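PDB 4OVJ: extracellular solute-binding protein family 1, which probably binds a solute outside the cell and hands it to an ABC-type importer. Local coordinates for residues D20-V25 / Y52-H56; Y190-G196 / G286-Y291; P374-I380 / D411-N415. All blocks are in the same frame, centred on the assembly; numbering follows the deposited sequence.

Interaction 1: D20-V25 / Y52-H56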
# COMPACT_ATOMS: atom_id res chain seq x y z
N ASP A 20 -34.00 3.80 7.68
CA ASP A 20 -34.00 4.72 8.86
C ASP A 20 -35.07 5.81 8.73
O ASP A 20 -35.32 6.32 7.63
CB ASP A 20 -32.60 5.32 9.05
CG ASP A 20 -32.57 6.43 10.07
OD1 ASP A 20 -33.26 7.45 9.84
OD2 ASP A 20 -31.83 6.28 11.07
N SER A 21 -35.69 6.15 9.87
CA SER A 21 -36.77 7.13 9.93
C SER A 21 -36.56 8.17 11.04
O SER A 21 -37.38 8.29 11.96
CB SER A 21 -38.07 6.39 10.19
OG SER A 21 -37.97 5.67 11.41
N LYS A 22 -35.44 8.89 10.96
CA LYS A 22 -35.19 10.05 11.80
C LYS A 22 -35.35 11.31 10.97
O LYS A 22 -35.32 11.24 9.75
CB LYS A 22 -33.77 10.01 12.35
CG LYS A 22 -33.58 8.97 13.43
CD LYS A 22 -32.15 9.03 13.92
CE LYS A 22 -31.61 7.63 14.15
NZ LYS A 22 -30.16 7.69 14.41
N PRO A 23 -35.51 12.47 11.63
CA PRO A 23 -35.60 13.71 10.89
C PRO A 23 -34.38 13.96 10.00
O PRO A 23 -33.26 13.54 10.32
CB PRO A 23 -35.69 14.78 11.99
CG PRO A 23 -36.13 14.06 13.20
CD PRO A 23 -35.63 12.67 13.09
N VAL A 24 -34.62 14.65 8.90
CA VAL A 24 -33.62 14.93 7.92
C VAL A 24 -32.47 15.76 8.50
O VAL A 24 -32.68 16.67 9.31
CB VAL A 24 -34.24 15.60 6.67
CG1 VAL A 24 -34.91 16.92 7.03
CG2 VAL A 24 -33.18 15.81 5.60
N VAL A 25 -31.25 15.38 8.13
CA VAL A 25 -30.05 16.12 8.51
C VAL A 25 -29.14 16.21 7.31
O VAL A 25 -29.30 15.47 6.35
CB VAL A 25 -29.28 15.45 9.68
CG1 VAL A 25 -30.19 15.21 10.88
CG2 VAL A 25 -28.60 14.16 9.25
N TYR A 52 -30.34 6.53 1.46
CA TYR A 52 -30.65 7.14 2.73
C TYR A 52 -31.19 8.54 2.50
O TYR A 52 -30.50 9.52 2.70
CB TYR A 52 -29.38 7.19 3.59
CG TYR A 52 -28.96 5.81 3.99
CD1 TYR A 52 -29.52 5.19 5.09
CD2 TYR A 52 -28.05 5.09 3.22
CE1 TYR A 52 -29.15 3.90 5.46
CE2 TYR A 52 -27.67 3.81 3.57
CZ TYR A 52 -28.23 3.21 4.69
OH TYR A 52 -27.88 1.95 5.07
N PRO A 53 -32.44 8.62 2.04
CA PRO A 53 -32.99 9.93 1.62
C PRO A 53 -33.28 10.91 2.75
O PRO A 53 -33.59 12.06 2.48
CB PRO A 53 -34.27 9.55 0.89
CG PRO A 53 -34.67 8.24 1.48
CD PRO A 53 -33.38 7.52 1.77
N ASN A 54 -33.14 10.51 4.01
CA ASN A 54 -33.22 11.48 5.10
C ASN A 54 -31.85 12.02 5.55
O ASN A 54 -31.73 12.65 6.60
CB ASN A 54 -33.96 10.89 6.28
CG ASN A 54 -33.36 9.61 6.77
OD1 ASN A 54 -32.63 8.92 6.04
ND2 ASN A 54 -33.69 9.25 8.00
N ILE A 55 -30.82 11.79 4.74
CA ILE A 55 -29.51 12.35 5.01
C ILE A 55 -29.01 13.01 3.73
O ILE A 55 -28.76 12.33 2.72
CB ILE A 55 -28.51 11.27 5.48
CG1 ILE A 55 -29.05 10.56 6.73
CG2 ILE A 55 -27.15 11.90 5.79
CD1 ILE A 55 -28.30 9.29 7.14
N HIS A 56 -28.84 14.32 3.76
CA HIS A 56 -28.16 15.02 2.69
C HIS A 56 -26.66 15.01 2.93
O HIS A 56 -26.19 15.14 4.07
CB HIS A 56 -28.58 16.48 2.64
CG HIS A 56 -30.04 16.71 2.43
ND1 HIS A 56 -30.72 16.25 1.33
CD2 HIS A 56 -30.92 17.46 3.13
CE1 HIS A 56 -31.98 16.66 1.39
NE2 HIS A 56 -32.12 17.40 2.47
O HOH W 1 -31.44 11.74 9.38
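N54 reaches across to the N-terminal residues with its side-chain amide: ND2 donates to OD1 of D20 at 2.6 Å and to the backbone O of K22 at 3.1 Å. Both acceptors lie almost in the amide plane, which is the evidence that each takes one of the two amide hydrogens; the bond to K22 is nearly straight (173°), the one to D20 more bent. Placing CG between the backbone N and the carbonyl carbon, chi1 56°, aims the N54 amide at this pair. The carboxylate is turned 50° from the amide, and ND2 meets OD1 on its anti side, out of the carboxylate plane. K22 N comes to OD1 from the opposite face at 2.8 Å, closing an Asx turn, so two donors hold D20. The K22 ammonium has its main partner in Q308.

Backbone bonds take over beyond this point. N54 O accepts from V25 N at 3.2 Å and H56 N donates to V25 O at 2.9 Å, the alternation expected of a parallel bridge between V25 and I55. A water donates to both P23 O and N54 O. Packing is lighter: V25 CG2 lies 4.4 Å from I55 CG2 on the same sheet face, while V24 CG2 rests 3.7 Å from NE2 of H56.

The contact thus starts the pairing of strands 25-31 and 55-61, which helix 35-51 joins as a beta-alpha-beta crossover. I55 packs on F48 of that helix, and V25 and I55 both touch Q309 of helix 307-319.

Interaction 2: Y190-G196 / G286-Y291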
# COMPACT_ATOMS: atom_id res chain seq x y z
N TYR A 190 10.36 -4.31 3.86
CA TYR A 190 9.80 -5.65 4.00
C TYR A 190 10.82 -6.63 4.58
O TYR A 190 10.54 -7.31 5.57
CB TYR A 190 9.28 -6.11 2.63
CG TYR A 190 8.73 -7.51 2.58
CD1 TYR A 190 7.46 -7.81 3.03
CD2 TYR A 190 9.51 -8.54 2.05
CE1 TYR A 190 6.98 -9.11 2.97
CE2 TYR A 190 9.03 -9.83 2.00
CZ TYR A 190 7.77 -10.11 2.44
OH TYR A 190 7.30 -11.39 2.39
N TRP A 191 12.02 -6.66 4.01
CA TRP A 191 13.13 -7.45 4.52
C TRP A 191 13.49 -7.11 5.96
O TRP A 191 13.67 -8.00 6.79
CB TRP A 191 14.35 -7.24 3.60
CG TRP A 191 15.58 -8.03 3.94
CD1 TRP A 191 16.53 -7.71 4.86
CD2 TRP A 191 16.02 -9.24 3.31
NE1 TRP A 191 17.53 -8.65 4.86
CE2 TRP A 191 17.25 -9.60 3.91
CE3 TRP A 191 15.52 -10.04 2.28
CZ2 TRP A 191 17.97 -10.73 3.53
CZ3 TRP A 191 16.23 -11.18 1.90
CH2 TRP A 191 17.44 -11.51 2.53
N ALA A 192 13.60 -5.82 6.26
CA ALA A 192 13.94 -5.39 7.60
C ALA A 192 12.92 -5.89 8.60
O ALA A 192 13.28 -6.39 9.66
CB ALA A 192 14.04 -3.89 7.68
N ARG A 193 11.64 -5.77 8.25
CA ARG A 193 10.56 -6.23 9.14
C ARG A 193 10.65 -7.73 9.40
O ARG A 193 10.41 -8.19 10.52
CB ARG A 193 9.20 -5.85 8.58
CG ARG A 193 8.85 -4.37 8.77
CD ARG A 193 7.70 -3.95 7.87
NE ARG A 193 6.52 -4.83 7.98
CZ ARG A 193 5.46 -4.65 8.78
NH1 ARG A 193 5.37 -3.62 9.62
NH2 ARG A 193 4.47 -5.53 8.76
N GLN A 194 11.04 -8.50 8.38
CA GLN A 194 11.24 -9.94 8.56
C GLN A 194 12.35 -10.27 9.56
O GLN A 194 12.36 -11.34 10.16
CB GLN A 194 11.57 -10.62 7.25
CG GLN A 194 10.51 -10.52 6.20
CD GLN A 194 10.94 -11.14 4.90
OE1 GLN A 194 12.06 -10.91 4.44
NE2 GLN A 194 10.08 -11.96 4.33
N HIS A 195 13.30 -9.35 9.70
CA HIS A 195 14.42 -9.50 10.61
C HIS A 195 14.19 -8.82 11.95
O HIS A 195 15.13 -8.60 12.70
CB HIS A 195 15.70 -9.01 9.94
CG HIS A 195 16.13 -9.91 8.83
ND1 HIS A 195 15.53 -9.91 7.59
CD2 HIS A 195 17.06 -10.90 8.80
CE1 HIS A 195 16.09 -10.84 6.84
NE2 HIS A 195 17.02 -11.45 7.55
N GLY A 196 12.93 -8.53 12.26
CA GLY A 196 12.56 -7.94 13.54
C GLY A 196 12.96 -6.49 13.68
O GLY A 196 13.03 -5.96 14.78
N GLY A 286 12.43 -15.79 10.71
CA GLY A 286 12.06 -14.39 10.75
C GLY A 286 10.64 -14.13 11.22
O GLY A 286 9.89 -15.03 11.61
N GLU A 287 10.28 -12.86 11.22
CA GLU A 287 8.93 -12.39 11.50
C GLU A 287 8.23 -12.17 10.17
O GLU A 287 8.87 -12.23 9.11
CB GLU A 287 9.01 -11.07 12.30
CG GLU A 287 9.78 -11.24 13.61
CD GLU A 287 9.75 -10.04 14.54
OE1 GLU A 287 8.99 -9.09 14.29
OE2 GLU A 287 10.52 -10.05 15.54
N GLU A 288 6.94 -11.91 10.21
CA GLU A 288 6.21 -11.60 8.99
C GLU A 288 6.55 -10.18 8.54
O GLU A 288 6.39 -9.22 9.31
CB GLU A 288 4.69 -11.75 9.19
CG GLU A 288 3.85 -11.42 7.95
CD GLU A 288 4.23 -12.25 6.73
OE1 GLU A 288 4.02 -13.48 6.77
OE2 GLU A 288 4.73 -11.68 5.72
N GLY A 289 7.03 -10.06 7.31
CA GLY A 289 7.31 -8.76 6.72
C GLY A 289 6.11 -8.05 6.15
O GLY A 289 6.08 -6.81 6.09
N LEU A 290 5.11 -8.80 5.70
CA LEU A 290 4.04 -8.21 4.91
C LEU A 290 3.15 -7.34 5.78
O LEU A 290 2.84 -7.68 6.92
CB LEU A 290 3.20 -9.30 4.26
CG LEU A 290 2.31 -8.88 3.09
CD1 LEU A 290 3.12 -8.36 1.91
CD2 LEU A 290 1.44 -10.06 2.68
N TYR A 291 2.75 -6.21 5.22
CA TYR A 291 1.74 -5.32 5.80
C TYR A 291 0.81 -4.91 4.67
O TYR A 291 1.15 -4.99 3.49
CB TYR A 291 2.37 -4.08 6.42
CG TYR A 291 3.22 -3.28 5.45
CD1 TYR A 291 4.53 -3.67 5.16
CD2 TYR A 291 2.70 -2.18 4.78
CE1 TYR A 291 5.30 -2.97 4.25
CE2 TYR A 291 3.47 -1.47 3.88
CZ TYR A 291 4.77 -1.88 3.60
OH TYR A 291 5.53 -1.17 2.70
O HOH W 2 7.56 -12.41 5.61
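G289 O is gripped by the guanidinium of R193: NE donates at 2.8 Å and 163°, and NH2 adds a weak bond to the same oxygen while making another weak one to L290 O. The acceptor stays near the guanidinium plane, although NE stands above the carbonyl plane of G289. A bend at chi3 (52°) turns the guanidinium so that its NE edge meets G289 O. Y291 CD1 lies 3.5 Å above the guanidinium plane of R193, displaced toward its rim, but the two planes are 69° apart, which excludes a parallel stack.

At the helix end, E287 N donates to Q194 O at 2.8 Å. One water accepts from Q194 NE2 and G289 N and donates to E288 OE2, which also pairs with R157; W160 NE1 and P281 O hold the Q194 amide too. The Y190 ring closes in, its CE1 3.3 Å from L290 N, and a side chain on G289 would collide with Y190 O and Q194 CG.

A leucine in place of R193 would probably leave G289 O without its donors and D370, the salt-bridge partner of NH1, without its mate. The chemistry is that of a buried helix end fastened through main-chain oxygens, R193 and E287 N supplying the hydrogens, while the water relays between amide donors and a carboxylate.

Interaction 3: P374-I380 / D411-N415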
# COMPACT_ATOMS: atom_id res chain seq x y z
N PRO A 374 9.44 9.71 9.34
CA PRO A 374 9.88 11.09 9.57
C PRO A 374 9.91 11.91 8.28
O PRO A 374 9.82 11.35 7.19
CB PRO A 374 11.29 10.92 10.13
CG PRO A 374 11.77 9.62 9.57
CD PRO A 374 10.56 8.74 9.43
N GLN A 375 10.05 13.22 8.44
CA GLN A 375 9.95 14.19 7.33
C GLN A 375 10.97 13.97 6.22
O GLN A 375 10.70 14.26 5.05
CB GLN A 375 10.08 15.61 7.88
CG GLN A 375 11.46 15.94 8.44
CD GLN A 375 11.57 17.38 8.92
OE1 GLN A 375 10.73 18.22 8.61
NE2 GLN A 375 12.61 17.66 9.68
N HIS A 376 12.14 13.46 6.58
CA HIS A 376 13.24 13.25 5.62
C HIS A 376 13.11 11.97 4.78
O HIS A 376 14.03 11.64 4.03
CB HIS A 376 14.59 13.24 6.36
CG HIS A 376 14.95 14.54 7.01
ND1 HIS A 376 15.01 15.73 6.30
CD2 HIS A 376 15.28 14.85 8.28
CE1 HIS A 376 15.35 16.71 7.12
NE2 HIS A 376 15.53 16.20 8.33
N ASP A 377 12.00 11.24 4.89
CA ASP A 377 11.85 9.95 4.20
C ASP A 377 12.06 10.00 2.69
O ASP A 377 12.70 9.11 2.13
CB ASP A 377 10.47 9.34 4.48
CG ASP A 377 10.30 7.97 3.85
OD1 ASP A 377 10.96 7.00 4.28
OD2 ASP A 377 9.51 7.86 2.89
N LYS A 378 11.53 11.04 2.03
CA LYS A 378 11.67 11.16 0.59
C LYS A 378 13.14 11.24 0.17
O LYS A 378 13.57 10.54 -0.75
CB LYS A 378 10.87 12.36 0.07
CG LYS A 378 10.76 12.42 -1.44
CD LYS A 378 9.59 13.28 -1.90
CE LYS A 378 9.45 13.30 -3.41
NZ LYS A 378 10.53 14.10 -4.06
N GLU A 379 13.92 12.07 0.87
CA GLU A 379 15.35 12.20 0.60
C GLU A 379 16.10 10.91 0.89
O GLU A 379 16.93 10.47 0.10
CB GLU A 379 15.96 13.35 1.42
CG GLU A 379 17.46 13.53 1.17
CD GLU A 379 18.05 14.81 1.73
OE1 GLU A 379 17.31 15.60 2.37
OE2 GLU A 379 19.26 15.04 1.52
N ILE A 380 15.80 10.30 2.03
CA ILE A 380 16.43 9.04 2.45
C ILE A 380 16.14 7.93 1.44
O ILE A 380 17.03 7.17 1.07
CB ILE A 380 16.01 8.64 3.87
CG1 ILE A 380 16.59 9.65 4.87
CG2 ILE A 380 16.51 7.24 4.21
CD1 ILE A 380 16.19 9.46 6.30
N ASP A 411 22.69 10.72 10.18
CA ASP A 411 23.13 12.12 10.36
C ASP A 411 22.00 13.09 10.02
O ASP A 411 21.77 14.07 10.73
CB ASP A 411 24.36 12.44 9.50
CG ASP A 411 25.67 11.92 10.10
OD1 ASP A 411 25.67 11.53 11.29
OD2 ASP A 411 26.70 11.93 9.39
N LEU A 412 21.31 12.81 8.92
CA LEU A 412 20.16 13.60 8.50
C LEU A 412 19.01 13.52 9.52
O LEU A 412 18.41 14.54 9.86
CB LEU A 412 19.69 13.12 7.14
CG LEU A 412 18.54 13.85 6.46
CD1 LEU A 412 18.83 15.34 6.36
CD2 LEU A 412 18.31 13.26 5.08
N LEU A 413 18.71 12.32 10.00
CA LEU A 413 17.66 12.18 11.00
C LEU A 413 17.98 12.88 12.32
O LEU A 413 17.07 13.35 13.00
CB LEU A 413 17.37 10.71 11.27
CG LEU A 413 16.76 9.96 10.09
CD1 LEU A 413 16.74 8.47 10.44
CD2 LEU A 413 15.38 10.47 9.76
N GLN A 414 19.27 12.95 12.68
CA GLN A 414 19.70 13.57 13.94
C GLN A 414 19.74 15.10 13.83
O GLN A 414 19.56 15.82 14.82
CB GLN A 414 21.07 13.02 14.37
CG GLN A 414 21.31 13.08 15.87
CD GLN A 414 22.75 12.81 16.27
OE1 GLN A 414 23.47 12.08 15.60
NE2 GLN A 414 23.17 13.41 17.38
N ASN A 415 19.99 15.59 12.61
CA ASN A 415 19.86 17.01 12.31
C ASN A 415 18.43 17.34 11.85
O ASN A 415 18.11 17.28 10.65
CB ASN A 415 20.90 17.43 11.25
CG ASN A 415 20.78 18.90 10.84
OD1 ASN A 415 19.85 19.60 11.25
ND2 ASN A 415 21.71 19.36 10.01
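L412 lies over the imidazole of H376: CD1 is 3.8 Å from the ring centroid and only 7° off the ring normal, a CH-pi contact over the face. CG of L412 follows behind, 3.7 Å from CG of H376. A chi1 of -177° sends the L412 branch away from its backbone N, and the two methyls divide the work. CD1 takes the ring, whereas CD2 turns to the other helix, 3.7 Å from CD of E379 and 4.0 Å from CG1 of I380. The E379 carboxylate therefore meets a methyl here rather than a polar group.

L413 supplies the second apolar knot. Its CD2 is 3.7 Å from CD1 of I380 and equally far from CG of P374, so one methyl touches both the proline ring and the first turn of the helix. No hydrogen bond crosses between the segments, and packing dominates; the H376 ring also nears two backbone oxygens, with CD2 3.5 Å from L412 O and NE2 3.6 Å from N415 O.

Main-chain geometry positions these groups. A type I turn from P374 to D377 leads into the helix, with H376 at the N-cap position and its O accepting from I380 N. D377 OD1 is bonded by Y200 OH and W185 NE1, and Y200 also packs on P374, I380 and L413.

The contact joins the start of helix 377-392 to the end of helix 398-414, the open ends of a helical hairpin whose connection lies at the far end. Earlier in helix 398-414, F405 and A409 also touch I380.

In the fold
Interaction 1 stands apart: its centre is 47 Å from that of interaction 2 and 48 Å from that of interaction 3, and it lies across the chain's centre from interaction 2. Interactions 2 and 3 are neighbours, with centres 22 Å apart and nearest atoms about 10 Å apart. They do not touch, but helix 185-194 links them, since it carries R193 into interaction 2 and offers W185 to D377 of interaction 3. Solute-binding proteins of this family generally hold their ligand between two lobes; no ligand site is defined here, so none of the three contacts can be assigned to it.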